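Local coordinates for restriction endonuclease S subunits (Thermoanaerobacter tengcongensis, PDB 3OKG), which probably binds DNA as the specificity subunit of a type I restriction-modification methyltransferase, which is built from M and S polypeptides, at residues S61-I66 with K100-P106; R80-R86 with D110-T116; G117-I121 with D161-Y165. All blocks are in the same frame, centred on the assembly; numbering follows the deposited sequence.

Contact 1 of 3, residues S61-I66 with K100-P106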
loop_
_atom_site.group_PDB
_atom_site.type_symbol
_atom_site.label_atom_id
_atom_site.label_comp_id
_atom_site.label_asym_id
_atom_site.label_seq_id
_atom_site.Cartn_x
_atom_site.Cartn_y
_atom_site.Cartn_z
ATOM N N SER A 61 -14.167 -4.946 7.819
ATOM C CA SER A 61 -14.821 -4.724 6.518
ATOM C C SER A 61 -13.932 -5.207 5.384
ATOM O O SER A 61 -14.395 -5.402 4.263
ATOM C CB SER A 61 -15.143 -3.236 6.299
ATOM O OG SER A 61 -13.949 -2.477 6.188
ATOM N N THR A 62 -12.641 -5.368 5.672
ATOM C CA THR A 62 -11.716 -5.830 4.631
ATOM C C THR A 62 -12.033 -7.222 4.096
ATOM O O THR A 62 -11.939 -7.465 2.893
ATOM C CB THR A 62 -10.267 -5.731 5.092
ATOM O OG1 THR A 62 -9.976 -4.360 5.386
ATOM C CG2 THR A 62 -9.315 -6.242 4.002
ATOM N N VAL A 63 -12.421 -8.139 4.975
ATOM C CA VAL A 63 -12.810 -9.463 4.516
ATOM C C VAL A 63 -14.260 -9.781 4.839
ATOM O O VAL A 63 -14.769 -10.808 4.423
ATOM C CB VAL A 63 -11.936 -10.547 5.112
ATOM C CG1 VAL A 63 -10.496 -10.361 4.638
ATOM C CG2 VAL A 63 -12.021 -10.477 6.629
ATOM N N GLY A 64 -14.925 -8.883 5.554
ATOM C CA GLY A 64 -16.324 -9.079 5.850
ATOM C C GLY A 64 -16.528 -10.130 6.922
ATOM O O GLY A 64 -17.242 -11.105 6.709
ATOM N N LYS A 65 -15.883 -9.951 8.078
ATOM C CA LYS A 65 -15.983 -10.985 9.127
ATOM C C LYS A 65 -16.342 -10.328 10.457
ATOM O O LYS A 65 -15.871 -9.235 10.748
ATOM C CB LYS A 65 -14.672 -11.766 9.239
ATOM C CG LYS A 65 -14.688 -12.923 10.256
ATOM C CD LYS A 65 -13.271 -13.545 10.371
ATOM C CE LYS A 65 -13.285 -14.793 11.234
ATOM N NZ LYS A 65 -14.249 -15.841 10.724
ATOM N N ILE A 66 -17.209 -10.969 11.237
ATOM C CA ILE A 66 -17.518 -10.446 12.560
ATOM C C ILE A 66 -16.335 -10.860 13.462
ATOM O O ILE A 66 -16.156 -12.040 13.738
ATOM C CB ILE A 66 -18.796 -11.037 13.094
ATOM C CG1 ILE A 66 -20.006 -10.577 12.242
ATOM C CG2 ILE A 66 -19.030 -10.596 14.561
ATOM C CD1 ILE A 66 -21.195 -11.485 12.419
ATOM N N LYS A 100 -18.451 -1.736 3.013
ATOM C CA LYS A 100 -18.559 -3.199 3.039
ATOM C C LYS A 100 -18.521 -3.756 4.452
ATOM O O LYS A 100 -17.923 -4.806 4.709
ATOM C CB LYS A 100 -17.482 -3.875 2.183
ATOM C CG LYS A 100 -17.288 -3.251 0.813
ATOM C CD LYS A 100 -18.373 -3.597 -0.141
ATOM C CE LYS A 100 -17.927 -3.192 -1.572
ATOM N NZ LYS A 100 -18.961 -3.538 -2.585
ATOM N N ASN A 101 -19.185 -3.067 5.368
ATOM C CA ASN A 101 -19.468 -3.666 6.665
ATOM C C ASN A 101 -20.558 -4.712 6.484
ATOM O O ASN A 101 -21.744 -4.491 6.739
ATOM C CB ASN A 101 -19.837 -2.576 7.678
ATOM C CG ASN A 101 -18.628 -1.762 8.064
ATOM O OD1 ASN A 101 -18.612 -0.541 7.927
ATOM N ND2 ASN A 101 -17.576 -2.453 8.501
ATOM N N ILE A 102 -20.137 -5.874 6.002
ATOM C CA ILE A 102 -21.076 -6.885 5.550
ATOM C C ILE A 102 -20.459 -8.204 5.956
ATOM O O ILE A 102 -19.286 -8.422 5.665
ATOM C CB ILE A 102 -21.180 -6.878 4.021
ATOM C CG1 ILE A 102 -21.716 -5.515 3.516
ATOM C CG2 ILE A 102 -22.059 -8.052 3.535
ATOM C CD1 ILE A 102 -21.439 -5.291 2.030
ATOM N N ALA A 103 -21.225 -9.088 6.597
ATOM C CA ALA A 103 -20.596 -10.280 7.190
ATOM C C ALA A 103 -21.562 -11.406 7.294
ATOM O O ALA A 103 -22.766 -11.184 7.296
ATOM C CB ALA A 103 -20.067 -9.944 8.567
ATOM N N LEU A 104 -21.019 -12.615 7.421
ATOM C CA LEU A 104 -21.821 -13.826 7.564
ATOM C C LEU A 104 -21.827 -14.230 9.019
ATOM O O LEU A 104 -20.786 -14.266 9.658
ATOM C CB LEU A 104 -21.212 -14.953 6.733
ATOM C CG LEU A 104 -21.881 -16.334 6.787
ATOM C CD1 LEU A 104 -23.274 -16.283 6.127
ATOM C CD2 LEU A 104 -20.976 -17.365 6.110
ATOM N N VAL A 105 -23.004 -14.496 9.555
ATOM C CA VAL A 105 -23.122 -14.775 10.976
ATOM C C VAL A 105 -22.744 -16.243 11.226
ATOM O O VAL A 105 -23.358 -17.140 10.648
ATOM C CB VAL A 105 -24.566 -14.510 11.466
ATOM C CG1 VAL A 105 -24.729 -14.942 12.953
ATOM C CG2 VAL A 105 -24.936 -13.016 11.276
ATOM N N PRO A 106 -21.728 -16.481 12.052
ATOM C CA PRO A 106 -21.283 -17.850 12.348
ATOM C C PRO A 106 -22.290 -18.565 13.239
ATOM O O PRO A 106 -23.210 -17.911 13.730
ATOM C CB PRO A 106 -19.971 -17.631 13.103
ATOM C CG PRO A 106 -20.127 -16.295 13.738
ATOM C CD PRO A 106 -20.933 -15.472 12.774
HETATM O O HOH W 1 -18.211 -13.337 7.411
HETATM O O HOH W 2 -18.283 -13.409 10.272
#
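Lys-100 opens segment 100-106 beside the turn at Ser-61: its O lies 3.6 Å from Ser-61 CA in a CA-H...O contact, while its NZ leads away to a salt bridge with Asp-140. At Asn-101, the centre of an inverse gamma turn, the amide swings back, bringing ND2 within 3.4 Å of Ser-61 CB. Ile-102 O meets Gly-64 CA at 3.0 Å, an approach only a glycine permits, since a CB would clash with that oxygen. Ala-103 turns its methyl toward Ile-66, with CB 3.7 Å from Ile-66 CG1, and its CA donates a CA-H...O contact to Gly-64 O at 3.5 Å. No direct hydrogen bond joins the segments. Instead, water 1 links Leu-104 N (2.9 Å) to Gly-64 O (2.5 Å), and water 2 links Leu-104 O (2.7 Å) to Ile-66 N (2.8 Å). Beyond them Val-105 and Pro-106 receive the tip of Ile-66, whose CD1 is 4.2 Å from Val-105 CG2 and 4.0 Å from Pro-106 CD. The two waters join edge strand 102-104 to the hairpin of strands 59-60 and 65-66 of the DNA specificity domain; the hairpin's turn carries a G1 beta bulge at Gly-64 and Lys-65 opposite Asp-60.

Contact 2 of 3, residues R80-R86 with D110-T116. With SO4 (sulfate ion), chain D; SO4 (sulfate ion), chain H.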
loop_
_atom_site.group_PDB
_atom_site.type_symbol
_atom_site.label_atom_id
_atom_site.label_comp_id
_atom_site.label_asym_id
_atom_site.label_seq_id
_atom_site.Cartn_x
_atom_site.Cartn_y
_atom_site.Cartn_z
ATOM N N ARG A 80 -30.080 0.534 19.717
ATOM C CA ARG A 80 -30.092 -0.134 18.402
ATOM C C ARG A 80 -29.998 -1.652 18.476
ATOM O O ARG A 80 -30.099 -2.354 17.460
ATOM C CB ARG A 80 -28.929 0.382 17.549
ATOM C CG ARG A 80 -29.146 1.782 17.008
ATOM C CD ARG A 80 -27.881 2.256 16.317
ATOM N NE ARG A 80 -28.070 3.570 15.730
ATOM C CZ ARG A 80 -27.114 4.234 15.092
ATOM N NH1 ARG A 80 -25.909 3.687 14.959
ATOM N NH2 ARG A 80 -27.360 5.439 14.589
ATOM N N ALA A 81 -29.774 -2.177 19.668
ATOM C CA ALA A 81 -29.575 -3.602 19.794
ATOM C C ALA A 81 -30.912 -4.335 19.786
ATOM O O ALA A 81 -31.443 -4.668 20.838
ATOM C CB ALA A 81 -28.741 -3.940 21.058
ATOM N N ARG A 82 -31.470 -4.592 18.598
ATOM C CA ARG A 82 -32.824 -5.138 18.557
ATOM C C ARG A 82 -33.087 -6.229 17.521
ATOM O O ARG A 82 -34.138 -6.866 17.568
ATOM C CB ARG A 82 -33.863 -4.015 18.394
ATOM C CG ARG A 82 -33.872 -3.003 19.535
ATOM C CD ARG A 82 -34.520 -3.526 20.822
ATOM N NE ARG A 82 -34.660 -2.436 21.791
ATOM C CZ ARG A 82 -33.671 -1.942 22.533
ATOM N NH1 ARG A 82 -32.437 -2.450 22.460
ATOM N NH2 ARG A 82 -33.919 -0.932 23.361
ATOM N N LYS A 83 -32.161 -6.455 16.593
ATOM C CA LYS A 83 -32.437 -7.437 15.525
ATOM C C LYS A 83 -31.808 -8.763 15.869
ATOM O O LYS A 83 -30.615 -8.822 16.127
ATOM C CB LYS A 83 -31.922 -6.941 14.160
ATOM C CG LYS A 83 -32.762 -5.803 13.581
ATOM C CD LYS A 83 -32.262 -5.345 12.207
ATOM C CE LYS A 83 -33.242 -4.309 11.614
ATOM N NZ LYS A 83 -32.822 -3.859 10.261
ATOM N N VAL A 84 -32.619 -9.827 15.858
ATOM C CA VAL A 84 -32.149 -11.146 16.239
ATOM C C VAL A 84 -31.436 -11.749 15.041
ATOM O O VAL A 84 -31.969 -11.744 13.943
ATOM C CB VAL A 84 -33.317 -12.067 16.599
ATOM C CG1 VAL A 84 -32.840 -13.492 16.753
ATOM C CG2 VAL A 84 -34.015 -11.585 17.862
ATOM N N ILE A 85 -30.210 -12.214 15.231
ATOM C CA ILE A 85 -29.530 -12.871 14.123
ATOM C C ILE A 85 -29.479 -14.376 14.319
ATOM O O ILE A 85 -29.508 -14.885 15.453
ATOM C CB ILE A 85 -28.116 -12.323 13.895
ATOM C CG1 ILE A 85 -27.275 -12.422 15.183
ATOM C CG2 ILE A 85 -28.216 -10.877 13.441
ATOM C CD1 ILE A 85 -25.834 -11.855 15.063
ATOM N N ARG A 86 -29.375 -15.079 13.204
ATOM C CA ARG A 86 -29.313 -16.543 13.214
ATOM C C ARG A 86 -28.114 -17.016 12.408
ATOM O O ARG A 86 -27.643 -16.322 11.499
ATOM C CB ARG A 86 -30.599 -17.136 12.627
ATOM C CG ARG A 86 -31.876 -16.794 13.419
ATOM C CD ARG A 86 -31.927 -17.582 14.728
ATOM N NE ARG A 86 -33.072 -17.171 15.534
ATOM C CZ ARG A 86 -33.257 -17.503 16.809
ATOM N NH1 ARG A 86 -32.368 -18.261 17.445
ATOM N NH2 ARG A 86 -34.338 -17.070 17.450
ATOM N N ASP A 110 -25.669 -17.626 16.808
ATOM C CA ASP A 110 -27.093 -17.887 16.624
ATOM C C ASP A 110 -27.929 -17.375 17.794
ATOM O O ASP A 110 -27.627 -17.651 18.956
ATOM C CB ASP A 110 -27.358 -19.389 16.432
ATOM C CG ASP A 110 -28.766 -19.661 15.921
ATOM O OD1 ASP A 110 -29.044 -19.402 14.733
ATOM O OD2 ASP A 110 -29.613 -20.113 16.713
ATOM N N GLY A 111 -28.969 -16.619 17.483
ATOM C CA GLY A 111 -29.888 -16.138 18.490
ATOM C C GLY A 111 -29.380 -14.921 19.220
ATOM O O GLY A 111 -30.005 -14.462 20.179
ATOM N N GLN A 112 -28.244 -14.393 18.781
ATOM C CA GLN A 112 -27.720 -13.165 19.361
ATOM C C GLN A 112 -28.305 -11.934 18.644
ATOM O O GLN A 112 -29.317 -12.049 17.971
ATOM C CB GLN A 112 -26.191 -13.198 19.394
ATOM C CG GLN A 112 -25.674 -14.476 20.085
ATOM C CD GLN A 112 -26.281 -14.675 21.489
ATOM O OE1 GLN A 112 -26.549 -15.809 21.923
ATOM N NE2 GLN A 112 -26.513 -13.579 22.183
ATOM N N ILE A 113 -27.700 -10.767 18.833
ATOM C CA ILE A 113 -28.330 -9.506 18.442
ATOM C C ILE A 113 -27.381 -8.652 17.589
ATOM O O ILE A 113 -26.195 -8.538 17.899
ATOM C CB ILE A 113 -28.720 -8.685 19.691
ATOM C CG1 ILE A 113 -29.710 -9.475 20.561
ATOM C CG2 ILE A 113 -29.285 -7.324 19.313
ATOM C CD1 ILE A 113 -31.057 -9.721 19.898
ATOM N N CYS A 114 -27.905 -8.047 16.524
ATOM C CA CYS A 114 -27.151 -7.031 15.814
ATOM C C CYS A 114 -27.907 -5.716 15.761
ATOM O O CYS A 114 -29.117 -5.654 16.028
ATOM C CB CYS A 114 -26.772 -7.470 14.389
ATOM S SG CYS A 114 -28.182 -7.444 13.191
ATOM N N SER A 115 -27.168 -4.676 15.419
ATOM C CA SER A 115 -27.681 -3.313 15.340
ATOM C C SER A 115 -28.818 -3.236 14.322
ATOM O O SER A 115 -28.796 -3.932 13.306
ATOM C CB SER A 115 -26.558 -2.360 14.906
ATOM O OG SER A 115 -27.042 -1.038 14.697
ATOM N N THR A 116 -29.813 -2.397 14.601
ATOM C CA THR A 116 -30.847 -2.087 13.599
ATOM C C THR A 116 -30.229 -1.422 12.364
ATOM O O THR A 116 -30.880 -1.290 11.326
ATOM C CB THR A 116 -31.894 -1.116 14.174
ATOM O OG1 THR A 116 -31.205 -0.011 14.767
ATOM C CG2 THR A 116 -32.763 -1.817 15.218
HETATM S S SO4 D . -23.975 0.846 14.832
HETATM O O1 SO4 D . -25.335 0.936 15.333
HETATM O O2 SO4 D . -23.756 -0.508 14.313
HETATM O O3 SO4 D . -23.799 1.770 13.716
HETATM O O4 SO4 D . -23.034 1.130 15.897
HETATM S S SO4 H . -36.540 -15.913 14.389
HETATM O O1 SO4 H . -37.655 -16.393 15.204
HETATM O O2 SO4 H . -35.708 -17.053 14.009
HETATM O O3 SO4 H . -37.061 -15.255 13.184
HETATM O O4 SO4 H . -35.734 -14.961 15.157
HETATM O O HOH W 3 -33.633 -0.887 10.053
#
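The strands 81-84 and 113-115 run antiparallel with a strong twist, their axes at 120° and 4.7 Å apart at closest approach, and each face of the pair has its own fit. On one face Ile-113 is the bump: its CG2 pushes against Ala-81 CB at 3.8 Å, and its CD1 reaches Val-84 CG2 at 4.0 Å, so the isoleucine fills the space between a small and a branched neighbour. On the other, Ile-85 CG2 presses on Cys-114 SG at 3.4 Å, and Lys-83 CB lies 3.9 Å from the same sulfur. Thr-116 is wedged between two arginines, its OG1 3.5 Å from Arg-80 CG and its CG2 4.0 Å from Arg-82 CB. The long chain of Lys-83 continues past this threonine, CG to Thr-116 CG2 4.3 Å, to its main partner, Asp-161.

Lys-83 and Cys-114 form a hydrogen-bonded pair (Cys-114 N to Lys-83 O 2.8 Å), and Ile-85 N donates to Gln-112 O at 2.9 Å. Bare Gly-111 leaves room for the guanidinium of Arg-86, whose NH1 sits 3.4 Å from Gly-111 CA and forms a weak salt bridge with Asp-110 OD2, also 3.4 Å away; Asp-110 OD1 accepts a hydrogen bond from Ser-87 N. Arg-80 NH1 (2.8 Å) and Ser-115 OG (2.7 Å) both hydrogen-bond to O1 of the chain D sulfate. This is an antiparallel edge pairing in a mixed four-stranded sheet of the specificity domain, with Gly-111 and Gln-112 opposite Ile-85 as a G1 beta bulge.

Contact 3 of 3, residues G117-I121 with D161-Y165. With SO4 (sulfate ion), chain F.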
loop_
_atom_site.group_PDB
_atom_site.type_symbol
_atom_site.label_atom_id
_atom_site.label_comp_id
_atom_site.label_asym_id
_atom_site.label_seq_id
_atom_site.Cartn_x
_atom_site.Cartn_y
_atom_site.Cartn_z
ATOM N N GLY A 117 -28.992 -0.960 12.495
ATOM C CA GLY A 117 -28.263 -0.422 11.354
ATOM C C GLY A 117 -27.871 -1.450 10.293
ATOM O O GLY A 117 -27.363 -1.076 9.226
ATOM N N PHE A 118 -28.069 -2.741 10.584
ATOM C CA PHE A 118 -27.866 -3.785 9.570
ATOM C C PHE A 118 -29.159 -4.263 8.981
ATOM O O PHE A 118 -30.132 -4.555 9.693
ATOM C CB PHE A 118 -27.197 -5.041 10.156
ATOM C CG PHE A 118 -25.777 -4.841 10.631
ATOM C CD1 PHE A 118 -24.721 -4.832 9.722
ATOM C CD2 PHE A 118 -25.486 -4.749 11.991
ATOM C CE1 PHE A 118 -23.386 -4.677 10.149
ATOM C CE2 PHE A 118 -24.148 -4.608 12.438
ATOM C CZ PHE A 118 -23.094 -4.581 11.516
ATOM N N CYS A 119 -29.158 -4.435 7.669
ATOM C CA CYS A 119 -30.203 -5.217 7.029
ATOM C C CYS A 119 -29.886 -6.708 7.215
ATOM O O CYS A 119 -28.781 -7.152 6.883
ATOM C CB CYS A 119 -30.238 -4.885 5.529
ATOM S SG CYS A 119 -31.389 -5.899 4.602
ATOM N N VAL A 120 -30.849 -7.481 7.712
ATOM C CA VAL A 120 -30.593 -8.913 8.008
ATOM C C VAL A 120 -31.132 -9.762 6.850
ATOM O O VAL A 120 -32.307 -9.747 6.562
ATOM C CB VAL A 120 -31.205 -9.368 9.367
ATOM C CG1 VAL A 120 -30.938 -10.858 9.591
ATOM C CG2 VAL A 120 -30.567 -8.592 10.556
ATOM N N ILE A 121 -30.231 -10.457 6.173
ATOM C CA ILE A 121 -30.528 -11.172 4.952
ATOM C C ILE A 121 -30.413 -12.662 5.261
ATOM O O ILE A 121 -29.304 -13.200 5.326
ATOM C CB ILE A 121 -29.489 -10.762 3.865
ATOM C CG1 ILE A 121 -29.735 -9.306 3.426
ATOM C CG2 ILE A 121 -29.499 -11.734 2.700
ATOM C CD1 ILE A 121 -28.457 -8.620 2.836
ATOM N N ASP A 161 -33.623 -1.012 4.668
ATOM C CA ASP A 161 -33.528 -2.469 4.507
ATOM C C ASP A 161 -34.274 -2.877 3.225
ATOM O O ASP A 161 -33.810 -3.719 2.454
ATOM C CB ASP A 161 -34.165 -3.196 5.690
ATOM C CG ASP A 161 -33.389 -3.019 6.999
ATOM O OD1 ASP A 161 -32.202 -2.637 6.972
ATOM O OD2 ASP A 161 -33.982 -3.260 8.068
ATOM N N ASN A 162 -35.461 -2.306 3.000
ATOM C CA ASN A 162 -36.192 -2.638 1.753
ATOM C C ASN A 162 -35.399 -2.316 0.477
ATOM O O ASN A 162 -35.482 -3.052 -0.502
ATOM C CB ASN A 162 -37.571 -1.950 1.711
ATOM C CG ASN A 162 -38.545 -2.588 2.665
ATOM O OD1 ASN A 162 -38.393 -3.762 3.018
ATOM N ND2 ASN A 162 -39.533 -1.823 3.112
ATOM N N ASP A 163 -34.637 -1.227 0.496
ATOM C CA ASP A 163 -33.797 -0.888 -0.654
ATOM C C ASP A 163 -32.840 -2.062 -0.932
ATOM O O ASP A 163 -32.627 -2.476 -2.071
ATOM C CB ASP A 163 -32.940 0.354 -0.359
ATOM C CG ASP A 163 -33.747 1.659 -0.347
ATOM O OD1 ASP A 163 -34.916 1.651 -0.765
ATOM O OD2 ASP A 163 -33.185 2.685 0.089
ATOM N N VAL A 164 -32.240 -2.590 0.124
ATOM C CA VAL A 164 -31.320 -3.717 -0.059
ATOM C C VAL A 164 -32.067 -4.961 -0.576
ATOM O O VAL A 164 -31.632 -5.612 -1.535
ATOM C CB VAL A 164 -30.560 -4.013 1.253
ATOM C CG1 VAL A 164 -29.606 -5.235 1.092
ATOM C CG2 VAL A 164 -29.777 -2.747 1.728
ATOM N N TYR A 165 -33.196 -5.287 0.038
ATOM C CA TYR A 165 -33.954 -6.461 -0.387
ATOM C C TYR A 165 -34.414 -6.314 -1.845
ATOM O O TYR A 165 -34.632 -7.305 -2.526
ATOM C CB TYR A 165 -35.180 -6.707 0.496
ATOM C CG TYR A 165 -34.882 -7.034 1.947
ATOM C CD1 TYR A 165 -33.928 -8.010 2.291
ATOM C CD2 TYR A 165 -35.579 -6.413 2.963
ATOM C CE1 TYR A 165 -33.665 -8.321 3.642
ATOM C CE2 TYR A 165 -35.343 -6.725 4.296
ATOM C CZ TYR A 165 -34.389 -7.684 4.632
ATOM O OH TYR A 165 -34.146 -7.954 5.974
HETATM S S SO4 F . -39.207 1.658 2.958
HETATM O O1 SO4 F . -38.770 1.132 4.252
HETATM O O2 SO4 F . -40.456 1.002 2.557
HETATM O O3 SO4 F . -39.365 3.118 3.090
HETATM O O4 SO4 F . -38.188 1.382 1.947
HETATM O O HOH W 4 -33.272 -6.508 8.666
#
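Cys-119 loses 77 Å² to the helix 161-165, more than any other residue here, because it points toward the helix and sets its sulfur against Val-164 and Tyr-165. That sulfur sits over one face of the Tyr-165 ring, 3.8 Å from the centroid and 27° off the normal, a Cys sulfur-aromatic contact; the same SG is 3.9 Å from Val-164 CB. Tyr-165, with 56 Å² covered, points its ring at the strand and ends in a short hydrogen bond, OH to Val-120 O at 2.6 Å, so a single side chain combines apolar cover with a polar tie to the backbone.

The strand is an edge of the antiparallel sheet 102-104, 90-93, 118-121 within a DNA specificity (target recognition) domain. The short helix packs against it with axes 8.6 Å apart at closest approach and a 42° angle between their directions. Two residues on from the cysteine, Ile-121 extends the apolar patch, its CD1 4.0 Å from Val-164 CG1 and its CG1 4.1 Å from Tyr-165 CE1.

Asp-161 (39 Å²) borders the other end, with OD1 3.3 Å from both CA and CB of Cys-119; its OD2 forms a salt bridge with Lys-83. Water 4 bridges strand and helix, accepting from Val-120 N at 2.8 Å and donating to Tyr-165 OH at 3.2 Å, and more weakly to Asp-161 OD2 at 3.4 Å.

All three contacts lie within one DNA specificity domain, their centres 13 to 15 Å apart. Contacts 2 and 3 are the most tightly coupled: Lys-83 NZ meets Asp-161 OD2 at 2.6 Å in a salt bridge and probably bonds to Phe-118 O at 2.8 Å, while Cys-114 SG packs on Val-120 CG2 at 3.7 Å. Contact 1 joins contact 2 through Val-105, whose CG1 is 3.9 Å from Ile-85 CD1, and touches contact 3 where Asn-101 O lies 3.8 Å from Phe-118 CE1. Strands 102-104 and 118-121 flank strand 90-93 in one sheet, so contacts 1 and 3 engage its two outer strands. The sulfates beside contacts 2 and 3 probably come from the crystallisation liquor.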